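Local atomic coordinates of AlyGC (Glaciecola chathamensis, PDB entry 5GKD), a protein that cleaves alginate as a polysaccharide lyase of family 6, probably by beta-elimination, and carries a bound calcium ion. Residues N275-Y283 / T315-Q323; K365-Q373 / I379-I388. All coordinates share one frame; numbering follows the deposited sequence.

Contact 1: residues N275-Y283 / T315-Q323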
loop_
_atom_site.group_PDB
_atom_site.type_symbol
_atom_site.label_atom_id
_atom_site.label_comp_id
_atom_site.label_asym_id
_atom_site.label_seq_id
_atom_site.Cartn_x
_atom_site.Cartn_y
_atom_site.Cartn_z
ATOM N N ASN A 275 -41.078 -20.310 -6.881
ATOM C CA ASN A 275 -39.709 -20.161 -7.351
ATOM C C ASN A 275 -39.102 -21.508 -7.740
ATOM O O ASN A 275 -39.342 -22.531 -7.096
ATOM C CB ASN A 275 -38.830 -19.503 -6.282
ATOM C CG ASN A 275 -39.347 -18.149 -5.861
ATOM O OD1 ASN A 275 -39.218 -17.158 -6.593
ATOM N ND2 ASN A 275 -39.938 -18.094 -4.679
ATOM N N TYR A 276 -38.260 -21.484 -8.770
ATOM C CA TYR A 276 -37.624 -22.675 -9.316
ATOM C C TYR A 276 -36.121 -22.608 -9.086
ATOM O O TYR A 276 -35.477 -21.633 -9.489
ATOM C CB TYR A 276 -37.937 -22.803 -10.811
ATOM C CG TYR A 276 -37.313 -24.000 -11.483
ATOM C CD1 TYR A 276 -36.003 -23.960 -11.959
ATOM C CD2 TYR A 276 -38.035 -25.168 -11.646
ATOM C CE1 TYR A 276 -35.447 -25.048 -12.582
ATOM C CE2 TYR A 276 -37.491 -26.258 -12.260
ATOM C CZ TYR A 276 -36.201 -26.198 -12.726
ATOM O OH TYR A 276 -35.683 -27.287 -13.348
ATOM N N LEU A 277 -35.568 -23.658 -8.476
ATOM C CA LEU A 277 -34.182 -23.705 -8.012
ATOM C C LEU A 277 -33.548 -25.021 -8.455
ATOM O O LEU A 277 -34.043 -26.100 -8.111
ATOM C CB LEU A 277 -34.109 -23.565 -6.482
ATOM C CG LEU A 277 -34.641 -22.287 -5.815
ATOM C CD1 LEU A 277 -36.140 -22.282 -5.658
ATOM C CD2 LEU A 277 -33.993 -22.061 -4.455
ATOM N N GLU A 278 -32.454 -24.936 -9.206
ATOM C CA GLU A 278 -31.834 -26.109 -9.800
ATOM C C GLU A 278 -30.322 -26.012 -9.718
ATOM O O GLU A 278 -29.740 -24.982 -10.048
ATOM C CB GLU A 278 -32.239 -26.288 -11.276
ATOM C CG GLU A 278 -31.622 -27.505 -11.928
ATOM C CD GLU A 278 -32.038 -27.681 -13.380
ATOM O OE1 GLU A 278 -32.963 -26.978 -13.838
ATOM O OE2 GLU A 278 -31.434 -28.525 -14.071
ATOM N N GLY A 279 -29.700 -27.114 -9.312
ATOM C CA GLY A 279 -28.259 -27.290 -9.391
ATOM C C GLY A 279 -27.480 -26.332 -8.525
ATOM O O GLY A 279 -26.416 -25.854 -8.941
ATOM N N LEU A 280 -27.981 -26.045 -7.332
ATOM C CA LEU A 280 -27.379 -25.096 -6.406
ATOM C C LEU A 280 -26.548 -25.843 -5.378
ATOM O O LEU A 280 -27.051 -26.754 -4.715
ATOM C CB LEU A 280 -28.459 -24.280 -5.699
ATOM C CG LEU A 280 -29.414 -23.546 -6.633
ATOM C CD1 LEU A 280 -30.435 -22.778 -5.814
ATOM C CD2 LEU A 280 -28.601 -22.592 -7.496
ATOM N N THR A 281 -25.290 -25.449 -5.231
ATOM C CA THR A 281 -24.355 -26.204 -4.420
ATOM C C THR A 281 -23.995 -25.523 -3.114
ATOM O O THR A 281 -23.204 -26.077 -2.355
ATOM C CB THR A 281 -23.066 -26.469 -5.201
ATOM O OG1 THR A 281 -22.378 -25.231 -5.364
ATOM C CG2 THR A 281 -23.379 -27.012 -6.553
ATOM N N GLY A 282 -24.529 -24.352 -2.829
ATOM C CA GLY A 282 -24.059 -23.608 -1.678
ATOM C C GLY A 282 -24.570 -24.163 -0.374
ATOM O O GLY A 282 -25.482 -24.984 -0.336
ATOM N N TYR A 283 -23.998 -23.663 0.717
ATOM C CA TYR A 283 -24.369 -24.107 2.055
ATOM C C TYR A 283 -24.335 -22.919 3.009
ATOM O O TYR A 283 -23.918 -21.820 2.650
ATOM C CB TYR A 283 -23.455 -25.242 2.553
ATOM C CG TYR A 283 -21.979 -24.926 2.545
ATOM C CD1 TYR A 283 -21.379 -24.282 3.618
ATOM C CD2 TYR A 283 -21.182 -25.270 1.462
ATOM C CE1 TYR A 283 -20.028 -23.996 3.612
ATOM C CE2 TYR A 283 -19.839 -24.984 1.449
ATOM C CZ TYR A 283 -19.266 -24.351 2.526
ATOM O OH TYR A 283 -17.922 -24.074 2.501
ATOM N N THR A 315 -40.000 -25.343 -6.437
ATOM C CA THR A 315 -39.400 -26.561 -6.959
ATOM C C THR A 315 -37.908 -26.512 -6.698
ATOM O O THR A 315 -37.251 -25.520 -7.019
ATOM C CB THR A 315 -39.667 -26.714 -8.452
ATOM O OG1 THR A 315 -41.057 -26.972 -8.653
ATOM C CG2 THR A 315 -38.820 -27.852 -9.020
ATOM N N LEU A 316 -37.370 -27.569 -6.107
ATOM C CA LEU A 316 -35.955 -27.618 -5.772
ATOM C C LEU A 316 -35.384 -28.907 -6.338
ATOM O O LEU A 316 -35.649 -29.992 -5.808
ATOM C CB LEU A 316 -35.742 -27.519 -4.260
ATOM C CG LEU A 316 -36.197 -26.199 -3.624
ATOM C CD1 LEU A 316 -37.611 -26.266 -3.121
ATOM C CD2 LEU A 316 -35.261 -25.756 -2.484
ATOM N N VAL A 317 -34.604 -28.789 -7.411
ATOM C CA VAL A 317 -34.004 -29.933 -8.087
ATOM C C VAL A 317 -32.506 -29.909 -7.841
ATOM O O VAL A 317 -31.834 -28.921 -8.172
ATOM C CB VAL A 317 -34.293 -29.916 -9.593
ATOM C CG1 VAL A 317 -33.698 -31.140 -10.253
ATOM C CG2 VAL A 317 -35.756 -29.838 -9.850
ATOM N N ASN A 318 -31.979 -31.009 -7.298
ATOM C CA ASN A 318 -30.553 -31.147 -6.988
ATOM C C ASN A 318 -30.021 -29.909 -6.264
ATOM O O ASN A 318 -28.972 -29.361 -6.602
ATOM C CB ASN A 318 -29.742 -31.444 -8.249
ATOM C CG ASN A 318 -30.117 -32.784 -8.873
ATOM O OD1 ASN A 318 -30.659 -33.650 -8.202
ATOM N ND2 ASN A 318 -29.835 -32.952 -10.155
ATOM N N VAL A 319 -30.779 -29.443 -5.277
ATOM C CA VAL A 319 -30.333 -28.376 -4.393
ATOM C C VAL A 319 -29.668 -29.075 -3.219
ATOM O O VAL A 319 -30.309 -29.846 -2.503
ATOM C CB VAL A 319 -31.496 -27.475 -3.961
ATOM C CG1 VAL A 319 -31.065 -26.506 -2.876
ATOM C CG2 VAL A 319 -32.013 -26.697 -5.170
ATOM N N GLU A 320 -28.362 -28.869 -3.064
ATOM C CA GLU A 320 -27.623 -29.706 -2.133
ATOM C C GLU A 320 -27.947 -29.373 -0.685
ATOM O O GLU A 320 -27.934 -30.269 0.158
ATOM C CB GLU A 320 -26.124 -29.602 -2.408
ATOM C CG GLU A 320 -25.789 -30.074 -3.822
ATOM C CD GLU A 320 -24.306 -30.090 -4.152
ATOM O OE1 GLU A 320 -23.463 -29.843 -3.259
ATOM O OE2 GLU A 320 -23.987 -30.368 -5.330
ATOM N N HIS A 321 -28.266 -28.120 -0.364
ATOM C CA HIS A 321 -28.517 -27.774 1.030
ATOM C C HIS A 321 -29.780 -26.938 1.178
ATOM O O HIS A 321 -29.911 -25.876 0.561
ATOM C CB HIS A 321 -27.308 -27.061 1.639
ATOM C CG HIS A 321 -26.085 -27.921 1.695
ATOM N ND1 HIS A 321 -25.887 -28.864 2.677
ATOM C CD2 HIS A 321 -25.017 -28.008 0.871
ATOM C CE1 HIS A 321 -24.741 -29.485 2.466
ATOM N NE2 HIS A 321 -24.196 -28.985 1.375
ATOM N N ILE A 322 -30.699 -27.432 2.004
ATOM C CA ILE A 322 -31.844 -26.691 2.506
ATOM C C ILE A 322 -31.652 -26.616 4.009
ATOM O O ILE A 322 -31.702 -27.646 4.689
ATOM C CB ILE A 322 -33.180 -27.372 2.170
ATOM C CG1 ILE A 322 -33.434 -27.415 0.662
ATOM C CG2 ILE A 322 -34.319 -26.682 2.898
ATOM C CD1 ILE A 322 -34.663 -28.256 0.306
ATOM N N GLN A 323 -31.444 -25.419 4.546
ATOM C CA GLN A 323 -31.002 -25.290 5.926
ATOM C C GLN A 323 -31.994 -24.459 6.724
ATOM O O GLN A 323 -32.278 -23.308 6.378
ATOM C CB GLN A 323 -29.587 -24.722 5.972
ATOM C CG GLN A 323 -28.616 -25.636 5.231
ATOM C CD GLN A 323 -27.150 -25.472 5.644
ATOM O OE1 GLN A 323 -26.767 -24.487 6.267
ATOM N NE2 GLN A 323 -26.329 -26.452 5.292
HETATM O O HOH W 1 -27.526 -25.739 -1.975
HETATM O O HOH W 2 -21.993 -28.515 -1.491
#
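Tyr276 and Thr315 face each other in a parallel bridge between strands 276-278 and 315-317. CG of Tyr276 stands anti to its own N (chi1 179°), which carries the ring along the sheet face shared with Thr315. There CD2 of Tyr276 lies 3.8 Å from CG2 of Thr315, the methyl coming obliquely to the ring. The Tyr276 hydroxyl donates to Glu278 OE1 at 2.8 Å, meeting the carboxylate from above its plane. The extended chain of Glu278 runs past Val317, with its CG near Val317 O. Leu277 points to the other face. Its CB rests 4.0 Å from CG2 of Val319, and CD1 of Leu280 also touches this methyl.

The strands are held by regular backbone bonds, such as Val317 N to Leu277 O at 2.8 Å. Beyond them both chains turn with positive phi, at Gly279 and Asn318, and Glu320 N then bonds Leu280 O. Here the side chains of Thr281 and Glu320 run alongside each other in the same direction, with Thr281 CG2 3.6 Å from Glu320 OE2. A water bridges Thr281 O and Glu320 OE1. A second water accepts from His321 N and lies 2.7 Å from Gly282 O. CB of Tyr283 sits over one face of the His321 imidazole, 3.9 Å from its centroid. The Tyr283 phenol swings off from there, its CG placed between N and the carbonyl carbon (chi1 56°), and its ring meets that of His259.

These are successive rungs of a right-handed parallel beta-helix, as expected for the pectate-lyase-like family. Strand 246-253 flanks 276-278 on the side away from 315-317. Strands 390-392 and 398-400 cover the Tyr276, Glu278 and Val317 face, where Arg392 forms a salt bridge with Glu278.

Contact 2: residues K365-Q373 / I379-I388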
loop_
_atom_site.group_PDB
_atom_site.type_symbol
_atom_site.label_atom_id
_atom_site.label_comp_id
_atom_site.label_asym_id
_atom_site.label_seq_id
_atom_site.Cartn_x
_atom_site.Cartn_y
_atom_site.Cartn_z
ATOM N N LYS A 365 -44.506 -25.253 10.213
ATOM C CA LYS A 365 -45.394 -26.375 9.947
ATOM C C LYS A 365 -45.282 -26.770 8.484
ATOM O O LYS A 365 -45.443 -25.938 7.582
ATOM C CB LYS A 365 -46.850 -26.082 10.326
ATOM C CG LYS A 365 -47.490 -27.319 11.037
ATOM C CD LYS A 365 -48.919 -27.627 10.583
ATOM C CE LYS A 365 -49.240 -29.150 10.634
ATOM N NZ LYS A 365 -49.101 -29.856 11.960
ATOM N N PHE A 366 -44.981 -28.033 8.262
ATOM C CA PHE A 366 -44.797 -28.600 6.939
ATOM C C PHE A 366 -46.058 -29.362 6.555
ATOM O O PHE A 366 -46.583 -30.133 7.357
ATOM C CB PHE A 366 -43.583 -29.535 6.925
ATOM C CG PHE A 366 -42.279 -28.867 7.299
ATOM C CD1 PHE A 366 -41.908 -28.729 8.621
ATOM C CD2 PHE A 366 -41.429 -28.379 6.313
ATOM C CE1 PHE A 366 -40.709 -28.118 8.964
ATOM C CE2 PHE A 366 -40.235 -27.762 6.648
ATOM C CZ PHE A 366 -39.867 -27.635 7.970
ATOM N N LYS A 367 -46.525 -29.158 5.330
ATOM C CA LYS A 367 -47.720 -29.827 4.843
ATOM C C LYS A 367 -47.614 -30.035 3.341
ATOM O O LYS A 367 -47.208 -29.129 2.616
ATOM C CB LYS A 367 -48.966 -29.005 5.150
ATOM C CG LYS A 367 -49.942 -29.696 6.018
ATOM C CD LYS A 367 -50.893 -28.690 6.612
ATOM C CE LYS A 367 -52.087 -29.421 7.233
ATOM N NZ LYS A 367 -51.718 -30.518 8.186
ATOM N N ASP A 368 -47.963 -31.236 2.884
ATOM C CA ASP A 368 -48.113 -31.501 1.454
ATOM C C ASP A 368 -46.855 -31.165 0.655
ATOM O O ASP A 368 -46.938 -30.575 -0.419
ATOM C CB ASP A 368 -49.316 -30.750 0.881
ATOM C CG ASP A 368 -50.617 -31.177 1.521
ATOM O OD1 ASP A 368 -50.765 -32.383 1.802
ATOM O OD2 ASP A 368 -51.483 -30.307 1.769
ATOM N N ASN A 369 -45.684 -31.537 1.164
ATOM C CA ASN A 369 -44.460 -31.443 0.376
ATOM C C ASN A 369 -44.115 -32.807 -0.205
ATOM O O ASN A 369 -44.272 -33.827 0.465
ATOM C CB ASN A 369 -43.298 -30.916 1.217
ATOM C CG ASN A 369 -43.580 -29.544 1.782
ATOM O OD1 ASN A 369 -43.595 -28.550 1.054
ATOM N ND2 ASN A 369 -43.824 -29.483 3.082
ATOM N N LEU A 370 -43.655 -32.823 -1.457
ATOM C CA LEU A 370 -43.392 -34.056 -2.188
ATOM C C LEU A 370 -41.898 -34.225 -2.416
ATOM O O LEU A 370 -41.214 -33.295 -2.869
ATOM C CB LEU A 370 -44.127 -34.087 -3.531
ATOM C CG LEU A 370 -44.027 -35.422 -4.280
ATOM C CD1 LEU A 370 -44.739 -36.519 -3.487
ATOM C CD2 LEU A 370 -44.609 -35.346 -5.682
ATOM N N LEU A 371 -41.413 -35.421 -2.118
ATOM C CA LEU A 371 -40.030 -35.842 -2.232
ATOM C C LEU A 371 -39.967 -37.039 -3.165
ATOM O O LEU A 371 -40.867 -37.886 -3.152
ATOM C CB LEU A 371 -39.495 -36.286 -0.872
ATOM C CG LEU A 371 -38.333 -35.676 -0.117
ATOM C CD1 LEU A 371 -38.039 -36.553 1.091
ATOM C CD2 LEU A 371 -37.118 -35.529 -0.999
ATOM N N ASN A 372 -38.888 -37.148 -3.939
ATOM C CA ASN A 372 -38.686 -38.369 -4.705
ATOM C C ASN A 372 -38.259 -39.506 -3.777
ATOM O O ASN A 372 -37.653 -39.288 -2.723
ATOM C CB ASN A 372 -37.676 -38.155 -5.841
ATOM C CG ASN A 372 -36.277 -37.823 -5.350
ATOM O OD1 ASN A 372 -36.043 -36.772 -4.748
ATOM N ND2 ASN A 372 -35.330 -38.698 -5.645
ATOM N N GLN A 373 -38.597 -40.736 -4.182
ATOM C CA GLN A 373 -38.580 -41.863 -3.252
ATOM C C GLN A 373 -37.169 -42.263 -2.840
ATOM O O GLN A 373 -36.989 -42.832 -1.760
ATOM C CB GLN A 373 -39.296 -43.060 -3.877
ATOM C CG GLN A 373 -38.719 -43.466 -5.218
ATOM C CD GLN A 373 -39.467 -44.622 -5.857
ATOM O OE1 GLN A 373 -40.537 -45.029 -5.393
ATOM N NE2 GLN A 373 -38.900 -45.156 -6.932
ATOM N N ILE A 379 -37.205 -35.118 7.549
ATOM C CA ILE A 379 -38.363 -34.734 8.348
ATOM C C ILE A 379 -39.517 -35.647 7.955
ATOM O O ILE A 379 -39.752 -35.864 6.763
ATOM C CB ILE A 379 -38.741 -33.258 8.122
ATOM C CG1 ILE A 379 -37.592 -32.342 8.533
ATOM C CG2 ILE A 379 -40.012 -32.899 8.881
ATOM C CD1 ILE A 379 -37.681 -30.944 7.928
ATOM N N ASN A 380 -40.245 -36.172 8.942
ATOM C CA ASN A 380 -41.311 -37.143 8.636
ATOM C C ASN A 380 -42.646 -36.485 8.304
ATOM O O ASN A 380 -43.099 -36.552 7.150
ATOM C CB ASN A 380 -41.452 -38.152 9.777
ATOM C CG ASN A 380 -40.975 -39.533 9.373
ATOM O OD1 ASN A 380 -40.518 -39.731 8.244
ATOM N ND2 ASN A 380 -41.075 -40.494 10.287
ATOM N N LYS A 381 -43.312 -35.873 9.289
ATOM C CA LYS A 381 -44.610 -35.264 9.020
ATOM C C LYS A 381 -44.457 -34.129 8.016
ATOM O O LYS A 381 -43.582 -33.274 8.152
ATOM C CB LYS A 381 -45.264 -34.700 10.290
ATOM C CG LYS A 381 -45.584 -35.660 11.407
ATOM C CD LYS A 381 -46.924 -35.330 12.128
ATOM C CE LYS A 381 -47.325 -33.845 12.170
ATOM N NZ LYS A 381 -46.514 -32.970 13.090
ATOM N N GLY A 382 -45.338 -34.108 7.023
ATOM C CA GLY A 382 -45.389 -33.033 6.061
ATOM C C GLY A 382 -44.636 -33.292 4.783
ATOM O O GLY A 382 -44.639 -32.430 3.897
ATOM N N PHE A 383 -43.978 -34.438 4.660
ATOM C CA PHE A 383 -43.298 -34.822 3.433
ATOM C C PHE A 383 -43.769 -36.214 3.031
ATOM O O PHE A 383 -43.750 -37.138 3.845
ATOM C CB PHE A 383 -41.777 -34.801 3.608
ATOM C CG PHE A 383 -41.190 -33.412 3.750
ATOM C CD1 PHE A 383 -41.219 -32.744 4.963
ATOM C CD2 PHE A 383 -40.592 -32.793 2.671
ATOM C CE1 PHE A 383 -40.665 -31.483 5.097
ATOM C CE2 PHE A 383 -40.034 -31.525 2.794
ATOM C CZ PHE A 383 -40.073 -30.868 4.002
ATOM N N GLU A 384 -44.221 -36.360 1.797
ATOM C CA GLU A 384 -44.543 -37.677 1.285
ATOM C C GLU A 384 -43.590 -37.998 0.149
ATOM O O GLU A 384 -43.043 -37.105 -0.511
ATOM C CB GLU A 384 -45.987 -37.764 0.782
ATOM C CG GLU A 384 -46.432 -36.522 -0.010
ATOM C CD GLU A 384 -47.919 -36.447 -0.227
ATOM O OE1 GLU A 384 -48.520 -37.383 -0.764
ATOM O OE2 GLU A 384 -48.453 -35.459 0.237
ATOM N N GLN A 385 -43.405 -39.280 -0.074
ATOM C CA GLN A 385 -42.453 -39.746 -1.060
ATOM C C GLN A 385 -43.176 -40.437 -2.200
ATOM O O GLN A 385 -44.187 -41.111 -1.993
ATOM C CB GLN A 385 -41.453 -40.691 -0.428
ATOM C CG GLN A 385 -40.612 -40.033 0.627
ATOM C CD GLN A 385 -39.576 -40.982 1.168
ATOM O OE1 GLN A 385 -39.800 -41.650 2.170
ATOM N NE2 GLN A 385 -38.441 -41.062 0.489
ATOM N N ALA A 386 -42.640 -40.275 -3.403
ATOM C CA ALA A 386 -43.258 -40.880 -4.573
ATOM C C ALA A 386 -42.204 -41.150 -5.629
ATOM O O ALA A 386 -41.111 -40.583 -5.606
ATOM C CB ALA A 386 -44.367 -39.995 -5.155
ATOM N N ASP A 387 -42.554 -42.026 -6.560
ATOM C CA ASP A 387 -41.748 -42.254 -7.746
ATOM C C ASP A 387 -41.914 -41.055 -8.672
ATOM O O ASP A 387 -42.954 -40.894 -9.308
ATOM C CB ASP A 387 -42.180 -43.550 -8.425
ATOM C CG ASP A 387 -41.236 -43.968 -9.522
ATOM O OD1 ASP A 387 -40.343 -43.174 -9.870
ATOM O OD2 ASP A 387 -41.385 -45.093 -10.035
ATOM N N ILE A 388 -40.902 -40.193 -8.733
ATOM C CA ILE A 388 -40.957 -38.967 -9.517
ATOM C C ILE A 388 -39.905 -39.055 -10.603
ATOM O O ILE A 388 -38.747 -39.374 -10.319
ATOM C CB ILE A 388 -40.711 -37.718 -8.650
ATOM C CG1 ILE A 388 -41.703 -37.634 -7.495
ATOM C CG2 ILE A 388 -40.778 -36.454 -9.501
ATOM C CD1 ILE A 388 -41.356 -36.533 -6.518
#
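Phe366 and Phe383 meet at the tight end of this contact. CD2 of Phe366 is 3.4 Å from CE1 of Phe383, and the rings meet obliquely, their planes 41° apart. CD1 of Ile379 sits over a face of the Phe366 ring. On the Phe383 ring, CB of Asn369 lies over one face, 4.0 Å from the centroid. With CG of Asn369 beside its own N (chi1 -60°), the amide ND2 reaches back to Gly382 O at 3.2 Å. The backbone N of Asn369 bonds the same oxygen from the opposite face of its plane, so two donors grip one carbonyl. Asn369 ND2 also bonds Met341 O, and OD1 bonds Asn344 N. Replacing Phe383 by an alanine is likely to open a gap beside Phe366 and to leave Asn369 CB without the ring it packs on.

Gly382 is the third residue of a type II turn, Asn380 to Phe383. Its CA lies against Phe366 O; a CB there would clash with that oxygen and, at these backbone angles, with the carbonyl O of Lys381. Past the turn, strand 383-386 adds a further parallel strand to the run 339-347, 364-372, 383-386 on this face of the parallel beta-helix. Leu371 N to Glu384 O, at 2.8 Å, belongs to this pairing. On one side of it Leu370 and Ile388 reach toward each other tip to tip, CD2 to CD1 3.6 Å, and Leu370 CD1 touches Ala386 CB.

The outer side is looser. Lys365 and Lys381 bring their NZ atoms within 4.2 Å of each other, and Asp368 OD1 and Glu384 OE2 are equally close; both are like-charge pairs, on the solvent side. The Gln373 amide and the Asp387 carboxylate lie stacked, planes 17° apart. The backbone bond from Gln373 N to Ala386 O is weak.

In the fold
Following the chain from the N terminus, strand 271-278 leads into contact 1. The chain leaves at Tyr283, passes through strand 289-292, and returns on strand 310-317, so contact 1 closes one coil of the beta-helix. From the end of contact 1 on strand 322-326 the chain goes on through 339-347 and 355-357 to contact 2. There only five residues separate the segments, and contact 2 closes a short loop near the end of the stack. The contacts follow in series, neither nested nor crossed. The centres of contacts 1 and 2 lie about 16 Å apart and their nearest atoms about 7 Å, so they do not touch. Strand 339-347 joins them, pairing with 310-317 and with 364-372.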